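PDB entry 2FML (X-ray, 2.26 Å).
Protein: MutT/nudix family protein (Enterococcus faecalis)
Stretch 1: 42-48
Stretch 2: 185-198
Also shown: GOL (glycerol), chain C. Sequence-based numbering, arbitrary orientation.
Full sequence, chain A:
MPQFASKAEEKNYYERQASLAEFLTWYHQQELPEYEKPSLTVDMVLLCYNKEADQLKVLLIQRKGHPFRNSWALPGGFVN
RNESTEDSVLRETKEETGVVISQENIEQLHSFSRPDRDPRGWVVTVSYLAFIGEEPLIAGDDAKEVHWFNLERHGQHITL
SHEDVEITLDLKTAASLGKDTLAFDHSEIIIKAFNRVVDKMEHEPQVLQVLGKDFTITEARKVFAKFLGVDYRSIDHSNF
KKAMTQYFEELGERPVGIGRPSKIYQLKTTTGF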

ATOM      1  N   VAL A  42       7.427   6.345  -9.190  1.00 53.44           N
ATOM      2  CA  VAL A  42       6.990   6.802  -7.883  1.00 54.32           C
ATOM      3  C   VAL A  42       6.344   8.159  -8.144  1.00 55.63           C
ATOM      4  O   VAL A  42       6.775   8.882  -9.025  1.00 55.98           O
ATOM      5  CB  VAL A  42       8.191   6.963  -6.833  1.00 53.42           C
ATOM      6  CG1 VAL A  42       8.665   5.638  -6.364  1.00 48.61           C
ATOM      7  CG2 VAL A  42       9.366   7.776  -7.423  1.00 54.60           C
ATOM      8  N   ASP A  43       5.350   8.508  -7.351  1.00 56.23           N
ATOM      9  CA  ASP A  43       4.746   9.812  -7.405  1.00 57.23           C
ATOM     10  C   ASP A  43       4.507  10.224  -5.956  1.00 58.07           C
ATOM     11  O   ASP A  43       4.254   9.364  -5.050  1.00 58.06           O
ATOM     12  CB  ASP A  43       3.387   9.741  -8.148  1.00 57.83           C
ATOM     13  CG  ASP A  43       3.560   9.749  -9.668  1.00 60.80           C
ATOM     14  OD1 ASP A  43       3.857  10.839 -10.224  1.00 64.37           O
ATOM     15  OD2 ASP A  43       3.444   8.662 -10.309  1.00 60.14           O
HETATM   16  N   MSE A  44       4.532  11.532  -5.726  1.00 57.98           N
HETATM   17  CA  MSE A  44       4.527  12.045  -4.369  1.00 59.06           C
HETATM   18  C   MSE A  44       3.425  13.046  -4.173  1.00 58.16           C
HETATM   19  O   MSE A  44       3.318  13.997  -4.949  1.00 57.96           O
HETATM   20  CB  MSE A  44       5.888  12.647  -4.073  1.00 59.63           C
HETATM   21  CG  MSE A  44       5.982  13.453  -2.835  1.00 65.00           C
HETATM   22 SE   MSE A  44       5.986  12.348  -1.166  1.00 77.34          SE
HETATM   23  CE  MSE A  44       4.413  12.860  -0.660  1.00 77.65           C
ATOM     24  N   VAL A  45       2.588  12.812  -3.139  1.00 57.55           N
ATOM     25  CA  VAL A  45       1.540  13.787  -2.766  1.00 56.50           C
ATOM     26  C   VAL A  45       2.010  14.546  -1.542  1.00 56.85           C
ATOM     27  O   VAL A  45       2.076  13.982  -0.469  1.00 57.80           O
ATOM     28  CB  VAL A  45       0.154  13.171  -2.522  1.00 55.32           C
ATOM     29  CG1 VAL A  45      -0.846  14.294  -2.141  1.00 57.65           C
ATOM     30  CG2 VAL A  45      -0.364  12.352  -3.772  1.00 54.44           C
ATOM     31  N   LEU A  46       2.400  15.806  -1.744  1.00 57.50           N
ATOM     32  CA  LEU A  46       2.873  16.693  -0.687  1.00 57.29           C
ATOM     33  C   LEU A  46       1.774  17.648  -0.292  1.00 56.00           C
ATOM     34  O   LEU A  46       1.287  18.403  -1.110  1.00 54.17           O
ATOM     35  CB  LEU A  46       4.112  17.504  -1.137  1.00 58.02           C
ATOM     36  CG  LEU A  46       5.376  16.734  -1.490  1.00 60.43           C
ATOM     37  CD1 LEU A  46       6.429  17.754  -1.887  1.00 62.98           C
ATOM     38  CD2 LEU A  46       5.856  15.992  -0.265  1.00 62.07           C
ATOM     39  N   LEU A  47       1.423  17.611   0.996  1.00 56.90           N
ATOM     40  CA  LEU A  47       0.349  18.386   1.563  1.00 55.65           C
ATOM     41  C   LEU A  47       0.933  19.254   2.642  1.00 56.12           C
ATOM     42  O   LEU A  47       1.737  18.807   3.465  1.00 55.12           O
ATOM     43  CB  LEU A  47      -0.674  17.459   2.202  1.00 55.75           C
ATOM     44  CG  LEU A  47      -1.477  16.567   1.290  1.00 55.87           C
ATOM     45  CD1 LEU A  47      -2.487  15.797   2.121  1.00 52.16           C
ATOM     46  CD2 LEU A  47      -2.137  17.373   0.141  1.00 51.99           C
ATOM     47  N   CYS A  48       0.522  20.517   2.641  1.00 56.75           N
ATOM     48  CA  CYS A  48       0.890  21.424   3.713  1.00 56.44           C
ATOM     49  C   CYS A  48      -0.363  22.181   4.160  1.00 56.18           C
ATOM     50  O   CYS A  48      -1.452  22.001   3.600  1.00 55.85           O
ATOM     51  CB  CYS A  48       2.033  22.361   3.254  1.00 55.07           C
ATOM     52  SG  CYS A  48       1.594  23.594   2.034  1.00 56.54           S
TER
HETATM   53  C1  GOL C 301       4.818   9.771 -13.374  1.00 45.23           C
HETATM   54  O1  GOL C 301       4.506  11.048 -12.756  1.00 49.72           O
HETATM   55  C2  GOL C 301       3.593   8.934 -13.826  1.00 39.68           C
HETATM   56  O2  GOL C 301       2.706   8.600 -12.739  1.00 40.06           O
HETATM   57  C3  GOL C 301       4.208   7.636 -14.335  1.00 39.15           C
HETATM   58  O3  GOL C 301       3.335   6.741 -15.009  1.00 40.51           O
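Stretch 2 185-198: DHSEIIIKAFNRVV

How does the second stretch lie on the first? Residues 42-48 form an extended strand, part of a longer one, and residues 186-198 form an α-helix that runs on past the stretch, with Asp-185 at its N-cap position. The helix packs across the strand with its axis 9.4 Å away at closest approach. The two N-to-C directions differ by 48°, with a signed crossing angle of -48°, so the chains run in the same general sense but obliquely. The backbones are nearest in the middle, where Val-45 CA lies 7.0 Å from Ile-190 CA; at the beginning, Asp-43 CA and His-186 CA are 8.7 Å apart.

What holds the helix in shape along this path? After a weak start, in which Asp-185 O accepts from both Glu-188 N (3.0 Å) and Ile-189 N (3.3 Å), a regular i to i+4 ladder takes over, from Ile-190 N to His-186 O (2.9 Å) through Val-198 N to Phe-194 O (3.3 Å). No hydrogen bond links helix to strand directly, so their contact rests on side-chain packing.

Which side chains do the packing? In the strand, alternation decides: Asp-43, Val-45 and Leu-47 direct their CA-to-CB bonds toward the helix, whereas that of selenomethionine Met-44 points away. The helix answers with Ile-189, Ala-193 and Val-197, spaced four residues apart and therefore on one side. Val-45 packs against two successive turns: its CG2 lies 4.0 Å from both Ile-189 CG2 and Ala-193 CB, and its CG1 comes within 3.8 Å of Ala-193 CB. The small alanine side chain meets the valine at the tightest of the apolar contacts. Farther along, Leu-47 CD1 reaches Val-197 CG2 at 4.3 Å. Pairing thus advances with the sequence in both elements, as their shared general direction requires. Together the stretches bury 300 Å², counting both sides.

What happens at the polar end? Asp-43 meets the hydrophobic row through its CB, 4.3 Å from Ile-189 CD1, while its carboxylate lies beside His-186. The CA-to-CB bond of His-186 points sideways, but the m rotamer (chi1 -67°) brings its ring closer to the strand. Asp-43 OD1 is 3.3 Å from His-186 NE2, yet the angle is too poor for a hydrogen bond. A glycerol, probably from the crystallisation liquor, bridges the pair instead: His-186 NE2 donates almost linearly to GOL O2 (3.0 Å), which in turn donates to Asp-43 OD2 (2.5 Å), and GOL O1 donates to Asp-43 OD1 (2.6 Å).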

ATOM      1  N   ASP A 185      -3.125   9.310 -14.371  1.00 55.15           N
ATOM      2  CA  ASP A 185      -4.205   8.962 -13.457  1.00 54.35           C
ATOM      3  C   ASP A 185      -3.971   9.694 -12.128  1.00 53.54           C
ATOM      4  O   ASP A 185      -4.446   9.279 -11.099  1.00 53.23           O
ATOM      5  CB  ASP A 185      -4.236   7.430 -13.228  1.00 54.64           C
ATOM      6  CG  ASP A 185      -2.923   6.885 -12.629  1.00 56.36           C
ATOM      7  OD1 ASP A 185      -1.907   7.614 -12.617  1.00 55.57           O
ATOM      8  OD2 ASP A 185      -2.894   5.720 -12.161  1.00 57.27           O
ATOM      9  N   HIS A 186      -3.297  10.836 -12.177  1.00 54.51           N
ATOM     10  CA  HIS A 186      -3.000  11.613 -10.939  1.00 54.68           C
ATOM     11  C   HIS A 186      -4.211  12.152 -10.191  1.00 54.61           C
ATOM     12  O   HIS A 186      -4.148  12.366  -8.997  1.00 52.70           O
ATOM     13  CB  HIS A 186      -1.996  12.727 -11.215  1.00 52.84           C
ATOM     14  CG  HIS A 186      -0.655  12.202 -11.571  1.00 51.70           C
ATOM     15  ND1 HIS A 186       0.455  13.013 -11.692  1.00 51.49           N
ATOM     16  CD2 HIS A 186      -0.241  10.932 -11.808  1.00 49.56           C
ATOM     17  CE1 HIS A 186       1.498  12.261 -11.992  1.00 53.78           C
ATOM     18  NE2 HIS A 186       1.098  10.999 -12.069  1.00 53.60           N
ATOM     19  N   SER A 187      -5.327  12.325 -10.889  1.00 55.38           N
ATOM     20  CA  SER A 187      -6.570  12.670 -10.185  1.00 57.16           C
ATOM     21  C   SER A 187      -7.009  11.548  -9.215  1.00 57.36           C
ATOM     22  O   SER A 187      -7.453  11.833  -8.063  1.00 57.28           O
ATOM     23  CB  SER A 187      -7.675  12.914 -11.226  1.00 57.09           C
ATOM     24  OG  SER A 187      -8.170  11.642 -11.471  1.00 62.87           O
ATOM     25  N   GLU A 188      -6.850  10.283  -9.655  1.00 56.78           N
ATOM     26  CA  GLU A 188      -7.108   9.144  -8.780  1.00 58.18           C
ATOM     27  C   GLU A 188      -6.181   9.055  -7.604  1.00 56.39           C
ATOM     28  O   GLU A 188      -6.539   8.515  -6.600  1.00 57.25           O
ATOM     29  CB  GLU A 188      -7.008   7.774  -9.503  1.00 57.54           C
ATOM     30  CG  GLU A 188      -8.128   7.457 -10.447  1.00 63.61           C
ATOM     31  CD  GLU A 188      -7.692   6.382 -11.397  1.00 70.50           C
ATOM     32  OE1 GLU A 188      -7.302   5.330 -10.857  1.00 75.19           O
ATOM     33  OE2 GLU A 188      -7.679   6.602 -12.655  1.00 75.07           O
ATOM     34  N   ILE A 189      -4.932   9.403  -7.836  1.00 56.24           N
ATOM     35  CA  ILE A 189      -3.940   9.409  -6.807  1.00 53.89           C
ATOM     36  C   ILE A 189      -4.205  10.537  -5.756  1.00 54.48           C
ATOM     37  O   ILE A 189      -4.068  10.300  -4.558  1.00 54.73           O
ATOM     38  CB  ILE A 189      -2.483   9.540  -7.383  1.00 53.05           C
ATOM     39  CG1 ILE A 189      -2.181   8.603  -8.600  1.00 49.45           C
ATOM     40  CG2 ILE A 189      -1.495   9.463  -6.232  1.00 48.23           C
ATOM     41  CD1 ILE A 189      -0.653   8.593  -9.004  1.00 51.17           C
ATOM     42  N   ILE A 190      -4.576  11.732  -6.188  1.00 53.94           N
ATOM     43  CA  ILE A 190      -4.887  12.799  -5.229  1.00 54.95           C
ATOM     44  C   ILE A 190      -6.123  12.502  -4.361  1.00 55.77           C
ATOM     45  O   ILE A 190      -6.128  12.689  -3.119  1.00 56.42           O
ATOM     46  CB  ILE A 190      -4.973  14.167  -5.929  1.00 55.01           C
ATOM     47  CG1 ILE A 190      -3.554  14.532  -6.318  1.00 56.58           C
ATOM     48  CG2 ILE A 190      -5.574  15.304  -4.941  1.00 54.71           C
ATOM     49  CD1 ILE A 190      -3.379  15.635  -7.262  1.00 60.37           C
ATOM     50  N   ILE A 191      -7.166  12.008  -5.009  1.00 56.91           N
ATOM     51  CA  ILE A 191      -8.366  11.524  -4.324  1.00 57.47           C
ATOM     52  C   ILE A 191      -8.012  10.398  -3.338  1.00 56.84           C
ATOM     53  O   ILE A 191      -8.474  10.399  -2.192  1.00 57.44           O
ATOM     54  CB  ILE A 191      -9.413  11.072  -5.387  1.00 57.84           C
ATOM     55  CG1 ILE A 191      -9.892  12.286  -6.188  1.00 59.74           C
ATOM     56  CG2 ILE A 191     -10.557  10.249  -4.822  1.00 57.67           C
ATOM     57  CD1 ILE A 191     -10.658  13.240  -5.450  1.00 64.65           C
ATOM     58  N   LYS A 192      -7.202   9.435  -3.762  1.00 57.46           N
ATOM     59  CA  LYS A 192      -6.741   8.376  -2.806  1.00 58.16           C
ATOM     60  C   LYS A 192      -6.059   8.974  -1.567  1.00 57.42           C
ATOM     61  O   LYS A 192      -6.351   8.571  -0.442  1.00 58.44           O
ATOM     62  CB  LYS A 192      -5.845   7.329  -3.486  1.00 56.81           C
ATOM     63  CG  LYS A 192      -5.480   6.028  -2.682  1.00 58.76           C
ATOM     64  CD  LYS A 192      -6.565   4.877  -2.687  1.00 60.19           C
ATOM     65  CE  LYS A 192      -6.869   4.210  -4.012  1.00 66.20           C
ATOM     66  NZ  LYS A 192      -7.855   2.979  -3.783  1.00 67.41           N
ATOM     67  N   ALA A 193      -5.176   9.940  -1.785  1.00 57.23           N
ATOM     68  CA  ALA A 193      -4.461  10.636  -0.702  1.00 56.82           C
ATOM     69  C   ALA A 193      -5.410  11.401   0.192  1.00 57.41           C
ATOM     70  O   ALA A 193      -5.270  11.357   1.455  1.00 57.38           O
ATOM     71  CB  ALA A 193      -3.357  11.583  -1.279  1.00 55.71           C
ATOM     72  N   PHE A 194      -6.388  12.092  -0.422  1.00 56.91           N
ATOM     73  CA  PHE A 194      -7.301  12.920   0.352  1.00 56.63           C
ATOM     74  C   PHE A 194      -8.200  12.054   1.249  1.00 57.72           C
ATOM     75  O   PHE A 194      -8.385  12.354   2.443  1.00 57.47           O
ATOM     76  CB  PHE A 194      -8.128  13.845  -0.576  1.00 56.22           C
ATOM     77  CG  PHE A 194      -8.893  14.890   0.158  1.00 55.03           C
ATOM     78  CD1 PHE A 194      -8.326  16.112   0.415  1.00 53.07           C
ATOM     79  CD2 PHE A 194     -10.178  14.620   0.657  1.00 57.89           C
ATOM     80  CE1 PHE A 194      -9.051  17.083   1.151  1.00 54.27           C
ATOM     81  CE2 PHE A 194     -10.898  15.570   1.421  1.00 53.70           C
ATOM     82  CZ  PHE A 194     -10.321  16.811   1.647  1.00 54.88           C
ATOM     83  N   ASN A 195      -8.771  11.002   0.653  1.00 57.83           N
ATOM     84  CA  ASN A 195      -9.657  10.059   1.356  1.00 58.58           C
ATOM     85  C   ASN A 195      -8.879   9.250   2.434  1.00 58.96           C
ATOM     86  O   ASN A 195      -9.443   8.893   3.467  1.00 58.94           O
ATOM     87  CB  ASN A 195     -10.329   9.132   0.317  1.00 58.76           C
ATOM     88  CG  ASN A 195     -11.437   9.837  -0.426  1.00 58.79           C
ATOM     89  OD1 ASN A 195     -11.986  10.806   0.098  1.00 58.76           O
ATOM     90  ND2 ASN A 195     -11.780   9.383  -1.630  1.00 53.96           N
ATOM     91  N   ARG A 196      -7.591   8.983   2.189  1.00 58.29           N
ATOM     92  CA  ARG A 196      -6.772   8.243   3.146  1.00 59.41           C
ATOM     93  C   ARG A 196      -6.611   9.034   4.437  1.00 60.15           C
ATOM     94  O   ARG A 196      -6.674   8.459   5.523  1.00 60.73           O
ATOM     95  CB  ARG A 196      -5.386   7.865   2.560  1.00 58.41           C
ATOM     96  CG  ARG A 196      -4.396   7.217   3.592  1.00 57.74           C
ATOM     97  CD  ARG A 196      -4.773   5.756   3.870  1.00 54.33           C
ATOM     98  NE  ARG A 196      -5.297   5.117   2.633  1.00 56.52           N
ATOM     99  CZ  ARG A 196      -4.611   4.369   1.790  1.00 55.62           C
ATOM    100  NH1 ARG A 196      -3.320   4.105   2.021  1.00 56.06           N
ATOM    101  NH2 ARG A 196      -5.229   3.865   0.719  1.00 56.74           N
ATOM    102  N   VAL A 197      -6.392  10.337   4.310  1.00 61.01           N
ATOM    103  CA  VAL A 197      -6.321  11.251   5.466  1.00 63.16           C
ATOM    104  C   VAL A 197      -7.667  11.329   6.278  1.00 65.04           C
ATOM    105  O   VAL A 197      -7.680  11.107   7.505  1.00 65.82           O
ATOM    106  CB  VAL A 197      -5.847  12.683   5.036  1.00 62.67           C
ATOM    107  CG1 VAL A 197      -5.865  13.654   6.242  1.00 61.60           C
ATOM    108  CG2 VAL A 197      -4.468  12.641   4.327  1.00 61.90           C
ATOM    109  N   VAL A 198      -8.779  11.641   5.593  1.00 66.19           N
ATOM    110  CA  VAL A 198     -10.143  11.496   6.148  1.00 66.99           C
ATOM    111  C   VAL A 198     -10.386  10.161   6.880  1.00 68.49           C
ATOM    112  O   VAL A 198     -10.933  10.174   7.986  1.00 68.71           O
ATOM    113  CB  VAL A 198     -11.237  11.642   5.060  1.00 66.90           C
ATOM    114  CG1 VAL A 198     -12.593  11.437   5.696  1.00 62.48           C
ATOM    115  CG2 VAL A 198     -11.145  13.013   4.356  1.00 65.44           C
TER